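Local coordinates for NADPH-flavin oxidoreductase (Helicobacter pylori, PDB 2H0U) that binds FMN and, as a NAD(P)H-flavin oxidoreductase of the nitroreductase family, passes electrons from NADH or NADPH to flavin, at the interface of chains A and B. Coordinates in Å, arbitrary orientation; residue numbers count along the deposited sequence, not the author numbering. Chains: chain A/B, NADPH-flavin oxidoreductase.

Contact 1: the interface of chains A and B. Residues chain A 209, 211-214; chain B 34, 50-51.
The backbone of A:Tyr213, extended at phi -152° and psi 132°, forms a parallel beta bridge with B:Met51, so the C-terminal strand 213-216 of one subunit pairs with strand 49-54 of the other. In the bridge, the amide N of B:Met51 gives a nearly straight bond of 2.8 Å to A:Ile212 O, arriving above the carbonyl plane, and A:Glu214 N returns one of 2.9 Å to B:Met51 O, almost along the C=O axis.

Side chains of the two strands then divide between the two sides of this seam. The ring of A:Tyr213, its CG anti to the backbone N (chi1 174°), takes B:Val34 of helix 27-38 on one face: methyl CG1 sits 3.6 Å from A:Tyr213 CG, offset toward the rim, while CG2 lies near CE1 and CZ. B:Met51 CB meets the same ring at its edge, and the bent tip of this selenomethionine brings CE to A:Ile212 CD1. On the other side B:Lys50, fully extended, crosses A:Glu214 obliquely; its NZ forms a salt bridge of 3.1 Å with A:Glu214 OE1, reached from above the carboxylate plane. Water 1 links the same ammonium to A:Val211 O, lying 2.6 Å from that oxygen.

An exchanged C-terminal strand of this kind ties the subunits together through main chain as well as side chains, and the two-fold axis supplies it twice.

Contact 2: the interface of chains A and B. Residues chain A 38, 40, 47, 49, 95, 99, 103-104; chain B 205-209, 212.
Hydrogen bonds are numerous where the loop 205-208 of chain B lies against chain A. A:Glu47 OE1 accepts the amide N of B:Trp207 at 2.8 Å on its syn lone pair, the carboxylate turned 57° from the indole. The indole N-H is used too: B:Trp207 NE1 and A:Tyr95 OH meet tip to tip at 2.8 Å, with the hydroxyl in the ring plane. That phenol in turn donates to A:Glu47 O, so it is held from two directions. A:Arg38, bent at chi3 (76°), lays NH1 2.9 Å from B:Trp207 O, with this oxygen in the guanidinium plane. A:Lys104 NZ grips both B:Thr205 OG1 (2.9 Å) and B:Thr205 O; the latter also accepts from B:Arg206 NH1. B:Arg206, an FMN-binding residue, sends NE to A:Ala40 O at 3.0 Å, well off the carbonyl plane, an anchor that may steady its guanidinium beside the flavin site.

Apolar packing completes the clasp. Methyl CG2 of A:Val103 caps one face of the indole, 3.5 Å from the centroid of the six-membered ring of B:Trp207, while A:Val99 crosses the indole at about a right angle. B:Ile212 puts CD1 against A:Arg38 CG and CG2 beside A:Trp49.

The site joins helix 27-38, the loop on to strand 49-54, that strand's start, and helix 94-102 with the residues just after it in chain A to chain B's segment running into helix 209-212 together with that helix.

Contact 3: the interface of chains A and B. Residues chain A 32, 35-36, 39, 152, 155-156; chain B 3, 6-7, 9-10.
Helix packing makes this part of the dimer: the N-terminal helix 3-12 of chain B lies against helix 27-38 and the end of helix 131-155 in chain A, and no polar atom of one side bonds directly to the other.

B:Val6 is the wedge. Its CG1, anti to the backbone N (chi1 171°), presses on A:Ala152 CB at 3.6 Å and also touches A:Val36 CG2. The other branch, CG2, turns to A:Leu156 CD2 at 3.8 Å and to the terminal methyl of the selenomethionine A:Met155, whose chain slides past the valine in the opposite direction. One turn further along, B:Leu9 crosses A:Met155 at about a right angle, its CD2 coming to the selenium. B:Val7 faces helix 27-38 of chain A, with CG2 on A:Ala32 CB at 3.9 Å and CG1 on A:Glu35 CG, the valine and glutamate side chains crossing at about a right angle.

B:Gln10 is curled back on its own helix, bent at chi2 (-50°), so that its amide nitrogen NE2 bonds to B:Val6 O, with that oxygen close to the amide plane. This fixes the rotation of the amide and leaves its aliphatic part for packing: CB lies on A:Leu39 CD1, and CG on A:Val36 CG2. Polar atoms of the two sides communicate by water instead. Water 3 joins A:Leu39 O to B:Gln10 O, and water 2 sits 2.8 Å from both A:Val36 O and the amide oxygen B:Gln10 OE1.

Contact 4: the interface of chains A and B. Residues chain A 10, 13, 147, 151, 204; chain B 39, 41, 148, 151.
A:Arg13, an FMN-binding residue, can be followed outward from CB. CG stands anti to the backbone N (chi1 -157°), and bends at chi2 (-74°) and chi3 (-38°) fold the chain round before the guanidinium. NE has a weak approach to water 5. CZ lies 3.6 Å from B:Pro41 CG, which sits over one face of the guanidinium toward its rim, and NH1 meets B:Pro41 CB. At the tip NH2 touches B:Pro41 CD and binds water 5 at 3.0 Å, the water lying at the guanidinium edge.

Water 5 is the symmetry counterpart of the water that links the carbonyls of Leu39 and Gln10 in the twin half of the interface; here the arginine NH2 is a further partner. A:Lys204, another FMN-binding residue, bends at chi2 and chi4 to put NZ 2.8 Å from A:Arg13 O, in the carbonyl plane, and so probably helps position the arginine. The B:Leu39 side chain lies obliquely across A:Lys204, CD2 along its CB and CG, while B:Leu39 O comes 3.6 Å from A:Lys204 CE.

B:Asn148 is likewise bridged by water: its OD1 reaches A:Ala147 O through water 6, and ND2 reaches A:Gln10 OE1 through water 4. The methyl CE of A:Met151 packs 3.9 Å from B:Asn148 CG, while the two copies of this selenomethionine slide past each other, CG to CG at 4.0 Å.

The site thus runs from the pairing of the long helices 131-155 of the two subunits out to residues of the flavin pocket.

Contact 1: the interface of chains A and B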
loop_
_atom_site.group_PDB
_atom_site.type_symbol
_atom_site.label_atom_id
_atom_site.label_comp_id
_atom_site.label_asym_id
_atom_site.label_seq_id
_atom_site.Cartn_x
_atom_site.Cartn_y
_atom_site.Cartn_z
ATOM N N THR A 209 -2.455 -19.158 7.973
ATOM C CA THR A 209 -3.085 -18.098 8.786
ATOM C C THR A 209 -2.389 -17.838 10.129
ATOM O O THR A 209 -2.114 -16.688 10.434
ATOM C CB THR A 209 -4.565 -18.374 9.013
ATOM O OG1 THR A 209 -5.187 -18.590 7.747
ATOM C CG2 THR A 209 -5.248 -17.161 9.688
ATOM N N VAL A 211 0.473 -18.241 11.184
ATOM C CA VAL A 211 1.793 -17.626 11.111
ATOM C C VAL A 211 1.735 -16.066 10.931
ATOM O O VAL A 211 2.554 -15.339 11.506
ATOM C CB VAL A 211 2.644 -18.297 10.008
ATOM C CG1 VAL A 211 3.963 -17.630 9.904
ATOM C CG2 VAL A 211 2.846 -19.781 10.329
ATOM N N ILE A 212 0.760 -15.574 10.169
ATOM C CA ILE A 212 0.707 -14.158 9.811
ATOM C C ILE A 212 -0.461 -13.389 10.461
ATOM O O ILE A 212 -0.703 -12.223 10.152
ATOM C CB ILE A 212 0.769 -13.955 8.255
ATOM C CG1 ILE A 212 -0.271 -14.843 7.527
ATOM C CG2 ILE A 212 2.238 -14.255 7.768
ATOM C CD1 ILE A 212 -1.758 -14.400 7.747
ATOM N N TYR A 213 -1.150 -14.043 11.396
ATOM C CA TYR A 213 -2.316 -13.429 12.028
ATOM C C TYR A 213 -2.503 -13.970 13.421
ATOM O O TYR A 213 -2.490 -15.197 13.620
ATOM C CB TYR A 213 -3.562 -13.698 11.198
ATOM C CG TYR A 213 -4.850 -13.206 11.857
ATOM C CD1 TYR A 213 -5.184 -11.839 11.882
ATOM C CD2 TYR A 213 -5.749 -14.122 12.402
ATOM C CE1 TYR A 213 -6.394 -11.411 12.478
ATOM C CE2 TYR A 213 -6.921 -13.716 12.986
ATOM C CZ TYR A 213 -7.237 -12.365 13.027
ATOM O OH TYR A 213 -8.427 -11.997 13.611
ATOM N N GLU A 214 -2.693 -13.068 14.377
ATOM C CA GLU A 214 -2.922 -13.497 15.750
ATOM C C GLU A 214 -3.923 -12.583 16.484
ATOM O O GLU A 214 -3.935 -11.368 16.283
ATOM C CB GLU A 214 -1.564 -13.556 16.464
ATOM C CG GLU A 214 -1.630 -13.529 17.937
ATOM C CD GLU A 214 -0.285 -13.772 18.570
ATOM O OE1 GLU A 214 0.722 -13.280 18.018
ATOM O OE2 GLU A 214 -0.255 -14.466 19.605
ATOM N N VAL B 34 -9.475 -11.621 6.739
ATOM C CA VAL B 34 -8.116 -11.992 7.187
ATOM C C VAL B 34 -7.435 -12.777 6.054
ATOM O O VAL B 34 -6.252 -12.566 5.761
ATOM C CB VAL B 34 -8.146 -12.891 8.460
ATOM C CG1 VAL B 34 -6.710 -13.416 8.755
ATOM C CG2 VAL B 34 -8.658 -12.106 9.626
ATOM N N LYS B 50 3.017 -9.414 9.873
ATOM C CA LYS B 50 2.147 -10.205 10.731
ATOM C C LYS B 50 1.069 -9.265 11.231
ATOM O O LYS B 50 1.381 -8.146 11.665
ATOM C CB LYS B 50 2.911 -10.780 11.938
ATOM C CG LYS B 50 1.977 -11.612 12.853
ATOM C CD LYS B 50 2.777 -12.436 13.860
ATOM C CE LYS B 50 1.782 -13.234 14.737
ATOM N NZ LYS B 50 2.453 -14.228 15.639
HETATM N N MSE B 51 -0.180 -9.719 11.175
HETATM C CA MSE B 51 -1.318 -8.904 11.637
HETATM C C MSE B 51 -1.770 -9.289 13.044
HETATM O O MSE B 51 -1.875 -10.490 13.339
HETATM C CB MSE B 51 -2.499 -9.148 10.689
HETATM C CG MSE B 51 -2.241 -8.563 9.289
HETATM SE SE MSE B 51 -3.732 -8.867 8.079
HETATM C CE MSE B 51 -3.521 -10.785 7.885
HETATM O O HOH W 1 4.059 -16.014 13.539
#

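Contact 2: the interface of chains A and B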
loop_
_atom_site.group_PDB
_atom_site.type_symbol
_atom_site.label_atom_id
_atom_site.label_comp_id
_atom_site.label_asym_id
_atom_site.label_seq_id
_atom_site.Cartn_x
_atom_site.Cartn_y
_atom_site.Cartn_z
ATOM N N ARG A 38 -6.862 7.877 -8.722
ATOM C CA ARG A 38 -7.224 9.248 -8.243
ATOM C C ARG A 38 -7.977 9.245 -6.894
ATOM O O ARG A 38 -7.698 10.046 -6.006
ATOM C CB ARG A 38 -8.070 9.988 -9.283
ATOM C CG ARG A 38 -8.190 11.487 -8.990
ATOM C CD ARG A 38 -8.954 12.240 -10.102
ATOM N NE ARG A 38 -10.399 11.994 -9.997
ATOM C CZ ARG A 38 -11.247 12.713 -9.257
ATOM N NH1 ARG A 38 -10.812 13.770 -8.560
ATOM N NH2 ARG A 38 -12.549 12.368 -9.231
ATOM N N ALA A 40 -7.928 6.982 -4.495
ATOM C CA ALA A 40 -7.318 6.305 -3.349
ATOM C C ALA A 40 -7.180 7.194 -2.118
ATOM O O ALA A 40 -6.954 8.413 -2.241
ATOM C CB ALA A 40 -5.933 5.727 -3.727
ATOM N N GLU A 47 -2.782 13.188 -0.582
ATOM C CA GLU A 47 -2.571 12.708 -1.977
ATOM C C GLU A 47 -1.160 13.052 -2.454
ATOM O O GLU A 47 -1.002 13.732 -3.482
ATOM C CB GLU A 47 -3.587 13.363 -2.944
ATOM C CG GLU A 47 -5.032 13.086 -2.680
ATOM C CD GLU A 47 -5.946 14.043 -3.485
ATOM O OE1 GLU A 47 -5.943 13.973 -4.732
ATOM O OE2 GLU A 47 -6.689 14.800 -2.856
ATOM N N TRP A 49 1.216 12.395 -4.334
ATOM C CA TRP A 49 1.532 11.489 -5.432
ATOM C C TRP A 49 1.291 12.074 -6.819
ATOM O O TRP A 49 0.600 13.072 -6.983
ATOM C CB TRP A 49 0.791 10.159 -5.280
ATOM C CG TRP A 49 -0.701 10.244 -5.115
ATOM C CD1 TRP A 49 -1.580 10.987 -5.869
ATOM C CD2 TRP A 49 -1.488 9.521 -4.162
ATOM N NE1 TRP A 49 -2.870 10.781 -5.420
ATOM C CE2 TRP A 49 -2.838 9.898 -4.362
ATOM C CE3 TRP A 49 -1.176 8.599 -3.144
ATOM C CZ2 TRP A 49 -3.887 9.339 -3.632
ATOM C CZ3 TRP A 49 -2.233 8.060 -2.370
ATOM C CH2 TRP A 49 -3.576 8.428 -2.637
ATOM N N TYR A 95 3.350 22.402 -0.502
ATOM C CA TYR A 95 2.397 21.428 -1.039
ATOM C C TYR A 95 1.227 21.175 -0.070
ATOM O O TYR A 95 0.061 21.089 -0.479
ATOM C CB TYR A 95 3.064 20.043 -1.346
ATOM C CG TYR A 95 2.009 19.067 -1.810
ATOM C CD1 TYR A 95 1.388 19.230 -3.050
ATOM C CD2 TYR A 95 1.543 18.055 -0.963
ATOM C CE1 TYR A 95 0.367 18.363 -3.482
ATOM C CE2 TYR A 95 0.508 17.195 -1.366
ATOM C CZ TYR A 95 -0.066 17.356 -2.627
ATOM O OH TYR A 95 -1.085 16.525 -3.036
ATOM N N VAL A 99 -2.660 21.680 -1.038
ATOM C CA VAL A 99 -3.715 20.678 -1.066
ATOM C C VAL A 99 -4.847 21.034 -0.044
ATOM O O VAL A 99 -6.036 20.840 -0.315
ATOM C CB VAL A 99 -3.136 19.234 -0.942
ATOM C CG1 VAL A 99 -2.590 18.982 0.413
ATOM C CG2 VAL A 99 -4.189 18.208 -1.313
ATOM N N VAL A 103 -7.910 21.516 -2.483
ATOM C CA VAL A 103 -8.717 20.309 -2.514
ATOM C C VAL A 103 -9.670 20.286 -1.340
ATOM O O VAL A 103 -10.858 20.016 -1.514
ATOM C CB VAL A 103 -7.856 19.017 -2.512
ATOM C CG1 VAL A 103 -8.752 17.730 -2.553
ATOM C CG2 VAL A 103 -6.848 19.028 -3.682
ATOM N N LYS A 104 -9.140 20.551 -0.152
ATOM C CA LYS A 104 -9.925 20.410 1.078
ATOM C C LYS A 104 -10.709 21.684 1.428
ATOM O O LYS A 104 -11.643 21.650 2.240
ATOM C CB LYS A 104 -9.028 19.961 2.258
ATOM C CG LYS A 104 -8.229 18.644 2.015
ATOM C CD LYS A 104 -9.136 17.508 1.530
ATOM C CE LYS A 104 -8.331 16.243 1.145
ATOM N NZ LYS A 104 -9.264 15.145 0.692
ATOM N N THR B 205 -13.076 14.227 -1.912
ATOM C CA THR B 205 -12.402 15.407 -2.435
ATOM C C THR B 205 -11.010 14.980 -2.837
ATOM O O THR B 205 -10.250 14.461 -2.008
ATOM C CB THR B 205 -12.306 16.579 -1.418
ATOM O OG1 THR B 205 -11.825 16.092 -0.151
ATOM C CG2 THR B 205 -13.699 17.256 -1.242
ATOM N N ARG B 206 -10.688 15.188 -4.096
ATOM C CA ARG B 206 -9.376 14.779 -4.646
ATOM C C ARG B 206 -8.900 15.809 -5.648
ATOM O O ARG B 206 -9.724 16.543 -6.214
ATOM C CB ARG B 206 -9.493 13.413 -5.375
ATOM C CG ARG B 206 -9.738 12.169 -4.480
ATOM C CD ARG B 206 -8.598 11.931 -3.474
ATOM N NE ARG B 206 -8.807 10.670 -2.747
ATOM C CZ ARG B 206 -9.604 10.530 -1.692
ATOM N NH1 ARG B 206 -10.231 11.572 -1.167
ATOM N NH2 ARG B 206 -9.753 9.337 -1.146
ATOM N N TRP B 207 -7.595 15.840 -5.928
ATOM C CA TRP B 207 -7.113 16.564 -7.104
ATOM C C TRP B 207 -7.824 16.066 -8.364
ATOM O O TRP B 207 -8.173 14.894 -8.450
ATOM C CB TRP B 207 -5.618 16.377 -7.335
ATOM C CG TRP B 207 -4.722 17.073 -6.348
ATOM C CD1 TRP B 207 -3.867 16.465 -5.465
ATOM C CD2 TRP B 207 -4.553 18.482 -6.163
ATOM N NE1 TRP B 207 -3.184 17.408 -4.726
ATOM C CE2 TRP B 207 -3.585 18.658 -5.135
ATOM C CE3 TRP B 207 -5.106 19.626 -6.769
ATOM C CZ2 TRP B 207 -3.193 19.920 -4.688
ATOM C CZ3 TRP B 207 -4.690 20.877 -6.327
ATOM C CH2 TRP B 207 -3.743 21.013 -5.306
ATOM N N LYS B 208 -8.006 16.954 -9.334
ATOM C CA LYS B 208 -8.501 16.557 -10.679
ATOM C C LYS B 208 -7.449 15.716 -11.399
ATOM O O LYS B 208 -6.228 15.801 -11.113
ATOM C CB LYS B 208 -8.860 17.783 -11.551
ATOM C CG LYS B 208 -9.984 18.590 -10.994
ATOM C CD LYS B 208 -10.503 19.666 -11.979
ATOM C CE LYS B 208 -11.820 19.255 -12.737
ATOM N NZ LYS B 208 -12.935 18.788 -11.817
ATOM N N THR B 209 -7.933 14.890 -12.327
ATOM C CA THR B 209 -7.086 13.920 -13.049
ATOM C C THR B 209 -5.750 14.494 -13.541
ATOM O O THR B 209 -4.723 13.879 -13.299
ATOM C CB THR B 209 -7.835 13.280 -14.209
ATOM O OG1 THR B 209 -9.060 12.737 -13.718
ATOM C CG2 THR B 209 -7.007 12.127 -14.824
ATOM N N ILE B 212 -2.807 14.733 -11.026
ATOM C CA ILE B 212 -2.190 13.548 -10.433
ATOM C C ILE B 212 -1.884 12.425 -11.444
ATOM O O ILE B 212 -1.482 11.325 -11.067
ATOM C CB ILE B 212 -3.006 13.037 -9.193
ATOM C CG1 ILE B 212 -4.510 12.879 -9.531
ATOM C CG2 ILE B 212 -2.777 14.033 -7.994
ATOM C CD1 ILE B 212 -4.827 11.695 -10.507
#

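Contact 3: the interface of chains A and B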
loop_
_atom_site.group_PDB
_atom_site.type_symbol
_atom_site.label_atom_id
_atom_site.label_comp_id
_atom_site.label_asym_id
_atom_site.label_seq_id
_atom_site.Cartn_x
_atom_site.Cartn_y
_atom_site.Cartn_z
ATOM N N ALA A 32 -11.111 4.328 -16.254
ATOM C CA ALA A 32 -11.691 3.933 -14.940
ATOM C C ALA A 32 -10.610 3.547 -13.943
ATOM O O ALA A 32 -10.690 3.919 -12.766
ATOM C CB ALA A 32 -12.680 2.789 -15.079
ATOM N N GLU A 35 -8.965 6.590 -12.617
ATOM C CA GLU A 35 -9.906 7.113 -11.623
ATOM C C GLU A 35 -9.824 6.399 -10.268
ATOM O O GLU A 35 -9.854 7.046 -9.214
ATOM C CB GLU A 35 -11.336 7.142 -12.196
ATOM C CG GLU A 35 -12.398 7.715 -11.239
ATOM C CD GLU A 35 -12.272 9.225 -10.988
ATOM O OE1 GLU A 35 -11.442 9.938 -11.620
ATOM O OE2 GLU A 35 -13.081 9.725 -10.195
ATOM N N VAL A 36 -9.741 5.068 -10.285
ATOM C CA VAL A 36 -9.486 4.299 -9.056
ATOM C C VAL A 36 -8.251 4.849 -8.312
ATOM O O VAL A 36 -8.301 5.087 -7.097
ATOM C CB VAL A 36 -9.349 2.772 -9.360
ATOM C CG1 VAL A 36 -8.900 1.975 -8.119
ATOM C CG2 VAL A 36 -10.697 2.217 -9.869
ATOM N N LEU A 39 -8.865 8.284 -6.733
ATOM C CA LEU A 39 -9.748 8.227 -5.563
ATOM C C LEU A 39 -9.154 7.499 -4.374
ATOM O O LEU A 39 -9.808 7.413 -3.321
ATOM C CB LEU A 39 -11.074 7.558 -5.955
ATOM C CG LEU A 39 -11.833 8.361 -7.023
ATOM C CD1 LEU A 39 -13.004 7.525 -7.441
ATOM C CD2 LEU A 39 -12.332 9.726 -6.455
ATOM N N ALA A 152 -8.965 -3.302 -8.609
ATOM C CA ALA A 152 -9.990 -2.876 -9.568
ATOM C C ALA A 152 -9.788 -3.521 -10.945
ATOM O O ALA A 152 -10.768 -3.954 -11.623
ATOM C CB ALA A 152 -9.960 -1.335 -9.665
HETATM N N MSE A 155 -11.149 -6.928 -10.770
HETATM C CA MSE A 155 -12.606 -6.852 -10.921
HETATM C C MSE A 155 -13.056 -6.732 -12.377
HETATM O O MSE A 155 -14.083 -7.317 -12.746
HETATM C CB MSE A 155 -13.200 -5.726 -10.095
HETATM C CG MSE A 155 -13.163 -5.962 -8.623
HETATM SE SE MSE A 155 -13.846 -4.349 -7.709
HETATM C CE MSE A 155 -15.740 -4.503 -8.285
ATOM N N LEU A 156 -12.271 -6.029 -13.206
ATOM C CA LEU A 156 -12.563 -5.907 -14.647
ATOM C C LEU A 156 -12.012 -7.026 -15.515
ATOM O O LEU A 156 -12.187 -6.986 -16.722
ATOM C CB LEU A 156 -12.058 -4.567 -15.203
ATOM C CG LEU A 156 -12.766 -3.309 -14.702
ATOM C CD1 LEU A 156 -12.039 -2.037 -15.153
ATOM C CD2 LEU A 156 -14.246 -3.308 -15.172
ATOM N N ARG B 3 -17.300 -1.231 -15.359
ATOM C CA ARG B 3 -16.432 -0.148 -14.888
ATOM C C ARG B 3 -17.217 0.842 -14.011
ATOM O O ARG B 3 -16.682 1.405 -13.050
ATOM C CB ARG B 3 -15.716 0.508 -16.091
ATOM C CG ARG B 3 -16.516 1.508 -16.849
ATOM C CD ARG B 3 -15.743 2.065 -18.029
ATOM N NE ARG B 3 -15.450 1.032 -19.018
ATOM C CZ ARG B 3 -16.229 0.738 -20.056
ATOM N NH1 ARG B 3 -17.360 1.408 -20.273
ATOM N NH2 ARG B 3 -15.869 -0.226 -20.897
ATOM N N VAL B 6 -17.223 -0.662 -10.635
ATOM C CA VAL B 6 -15.877 -0.570 -10.073
ATOM C C VAL B 6 -15.594 0.829 -9.527
ATOM O O VAL B 6 -15.094 0.965 -8.418
ATOM C CB VAL B 6 -14.787 -0.950 -11.099
ATOM C CG1 VAL B 6 -13.408 -0.621 -10.518
ATOM C CG2 VAL B 6 -14.874 -2.449 -11.474
ATOM N N VAL B 7 -15.893 1.863 -10.310
ATOM C CA VAL B 7 -15.691 3.253 -9.834
ATOM C C VAL B 7 -16.607 3.570 -8.642
ATOM O O VAL B 7 -16.146 4.148 -7.638
ATOM C CB VAL B 7 -15.770 4.296 -10.999
ATOM C CG1 VAL B 7 -15.618 5.727 -10.468
ATOM C CG2 VAL B 7 -14.634 4.021 -11.997
ATOM N N LEU B 9 -17.677 1.636 -6.279
ATOM C CA LEU B 9 -17.088 1.041 -5.080
ATOM C C LEU B 9 -16.034 1.944 -4.421
ATOM O O LEU B 9 -15.854 1.912 -3.194
ATOM C CB LEU B 9 -16.451 -0.321 -5.425
ATOM C CG LEU B 9 -16.162 -1.180 -4.171
ATOM C CD1 LEU B 9 -17.438 -1.663 -3.513
ATOM C CD2 LEU B 9 -15.197 -2.365 -4.490
ATOM N N GLN B 10 -15.307 2.705 -5.242
ATOM C CA GLN B 10 -14.261 3.567 -4.735
ATOM C C GLN B 10 -14.846 4.737 -3.956
ATOM O O GLN B 10 -14.138 5.348 -3.159
ATOM C CB GLN B 10 -13.383 4.108 -5.883
ATOM C CG GLN B 10 -12.844 3.018 -6.843
ATOM C CD GLN B 10 -12.181 1.824 -6.154
ATOM O OE1 GLN B 10 -11.348 1.977 -5.255
ATOM N NE2 GLN B 10 -12.573 0.608 -6.580
HETATM O O HOH W 2 -9.402 4.001 -4.814
HETATM O O HOH W 3 -11.661 4.956 -2.562
#

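Contact 4: the interface of chains A and B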
loop_
_atom_site.group_PDB
_atom_site.type_symbol
_atom_site.label_atom_id
_atom_site.label_comp_id
_atom_site.label_asym_id
_atom_site.label_seq_id
_atom_site.Cartn_x
_atom_site.Cartn_y
_atom_site.Cartn_z
ATOM N N GLN A 10 -9.081 -12.723 -4.979
ATOM C CA GLN A 10 -7.727 -12.599 -4.481
ATOM C C GLN A 10 -6.812 -13.633 -5.121
ATOM O O GLN A 10 -5.596 -13.454 -5.111
ATOM C CB GLN A 10 -7.685 -12.762 -2.946
ATOM C CG GLN A 10 -8.686 -11.862 -2.180
ATOM C CD GLN A 10 -8.663 -10.386 -2.581
ATOM O OE1 GLN A 10 -7.603 -9.761 -2.688
ATOM N NE2 GLN A 10 -9.862 -9.824 -2.823
ATOM N N ARG A 13 -6.310 -12.273 -8.918
ATOM C CA ARG A 13 -5.276 -11.240 -8.923
ATOM C C ARG A 13 -3.957 -11.969 -8.633
ATOM O O ARG A 13 -3.784 -12.506 -7.554
ATOM C CB ARG A 13 -5.569 -10.203 -7.807
ATOM C CG ARG A 13 -4.933 -8.773 -8.015
ATOM C CD ARG A 13 -3.392 -8.714 -7.775
ATOM N NE ARG A 13 -3.006 -9.566 -6.647
ATOM C CZ ARG A 13 -1.838 -10.184 -6.506
ATOM N NH1 ARG A 13 -0.876 -10.001 -7.401
ATOM N NH2 ARG A 13 -1.655 -11.005 -5.473
ATOM N N ALA A 147 -2.228 -0.617 -5.153
ATOM C CA ALA A 147 -3.035 -1.793 -4.737
ATOM C C ALA A 147 -4.497 -1.678 -5.206
ATOM O O ALA A 147 -5.075 -2.641 -5.727
ATOM C CB ALA A 147 -2.994 -1.979 -3.168
HETATM N N MSE A 151 -6.430 -4.215 -7.735
HETATM C CA MSE A 151 -7.620 -4.929 -7.347
HETATM C C MSE A 151 -8.818 -4.571 -8.256
HETATM O O MSE A 151 -9.592 -5.443 -8.647
HETATM C CB MSE A 151 -7.928 -4.702 -5.843
HETATM C CG MSE A 151 -9.129 -5.519 -5.358
HETATM SE SE MSE A 151 -8.504 -7.374 -5.162
HETATM C CE MSE A 151 -6.541 -7.140 -5.073
ATOM N N LYS A 204 -1.415 -19.486 -5.551
ATOM C CA LYS A 204 -0.863 -18.742 -4.424
ATOM C C LYS A 204 -0.017 -19.651 -3.553
ATOM O O LYS A 204 -0.394 -20.806 -3.305
ATOM C CB LYS A 204 -1.999 -18.158 -3.580
ATOM C CG LYS A 204 -2.696 -17.030 -4.239
ATOM C CD LYS A 204 -1.956 -15.705 -3.956
ATOM C CE LYS A 204 -2.646 -14.496 -4.645
ATOM N NZ LYS A 204 -2.371 -14.472 -6.154
ATOM N N LEU B 39 -3.459 -13.346 1.568
ATOM C CA LEU B 39 -3.195 -13.544 0.139
ATOM C C LEU B 39 -2.609 -12.331 -0.556
ATOM O O LEU B 39 -2.323 -12.396 -1.763
ATOM C CB LEU B 39 -4.495 -13.953 -0.570
ATOM C CG LEU B 39 -5.040 -15.292 -0.048
ATOM C CD1 LEU B 39 -6.382 -15.489 -0.684
ATOM C CD2 LEU B 39 -4.095 -16.474 -0.430
ATOM N N PRO B 41 -0.097 -9.630 -2.191
ATOM C CA PRO B 41 1.270 -9.752 -2.781
ATOM C C PRO B 41 2.263 -8.914 -2.030
ATOM O O PRO B 41 1.880 -7.942 -1.331
ATOM C CB PRO B 41 1.111 -9.187 -4.194
ATOM C CG PRO B 41 -0.089 -8.143 -4.051
ATOM C CD PRO B 41 -0.994 -8.734 -2.962
ATOM N N ASN B 148 -5.904 -4.011 0.363
ATOM C CA ASN B 148 -6.677 -5.106 -0.153
ATOM C C ASN B 148 -7.833 -5.459 0.814
ATOM O O ASN B 148 -8.978 -5.728 0.377
ATOM C CB ASN B 148 -5.767 -6.328 -0.395
ATOM C CG ASN B 148 -4.930 -6.160 -1.634
ATOM O OD1 ASN B 148 -4.972 -5.095 -2.259
ATOM N ND2 ASN B 148 -4.193 -7.199 -2.018
HETATM N N MSE B 151 -10.534 -2.753 0.626
HETATM C CA MSE B 151 -11.309 -2.847 -0.586
HETATM C C MSE B 151 -12.241 -4.079 -0.570
HETATM O O MSE B 151 -13.395 -4.000 -0.987
HETATM C CB MSE B 151 -10.383 -2.820 -1.831
HETATM C CG MSE B 151 -11.166 -2.817 -3.148
HETATM SE SE MSE B 151 -11.872 -0.996 -3.377
HETATM C CE MSE B 151 -10.716 0.052 -2.160
HETATM O O HOH W 4 -5.142 -9.976 -1.281
HETATM O O HOH W 5 -4.256 -11.494 -4.109
HETATM O O HOH W 6 -4.143 -5.187 -4.898
#

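Contacts 3 and 4 are neighbours, their C-alpha centres about 14 Å apart, and contact 4 lies about 16 Å from contact 1, as contact 3 does from contact 2; contacts 1 and 2 stand about 33 Å apart. Helix 27-38 serves contacts 1, 2 and 3, and helix 131-155 serves contacts 3 and 4. Thr209 and Ile212 act in contacts 1 and 2, from opposite chains, while Leu39 and Gln10 recur in contacts 3 and 4. Exchanged C-terminal segments flank a helical core, and the partner braces FMN-binding residues, consistent with the dimer usual in the nitroreductase family.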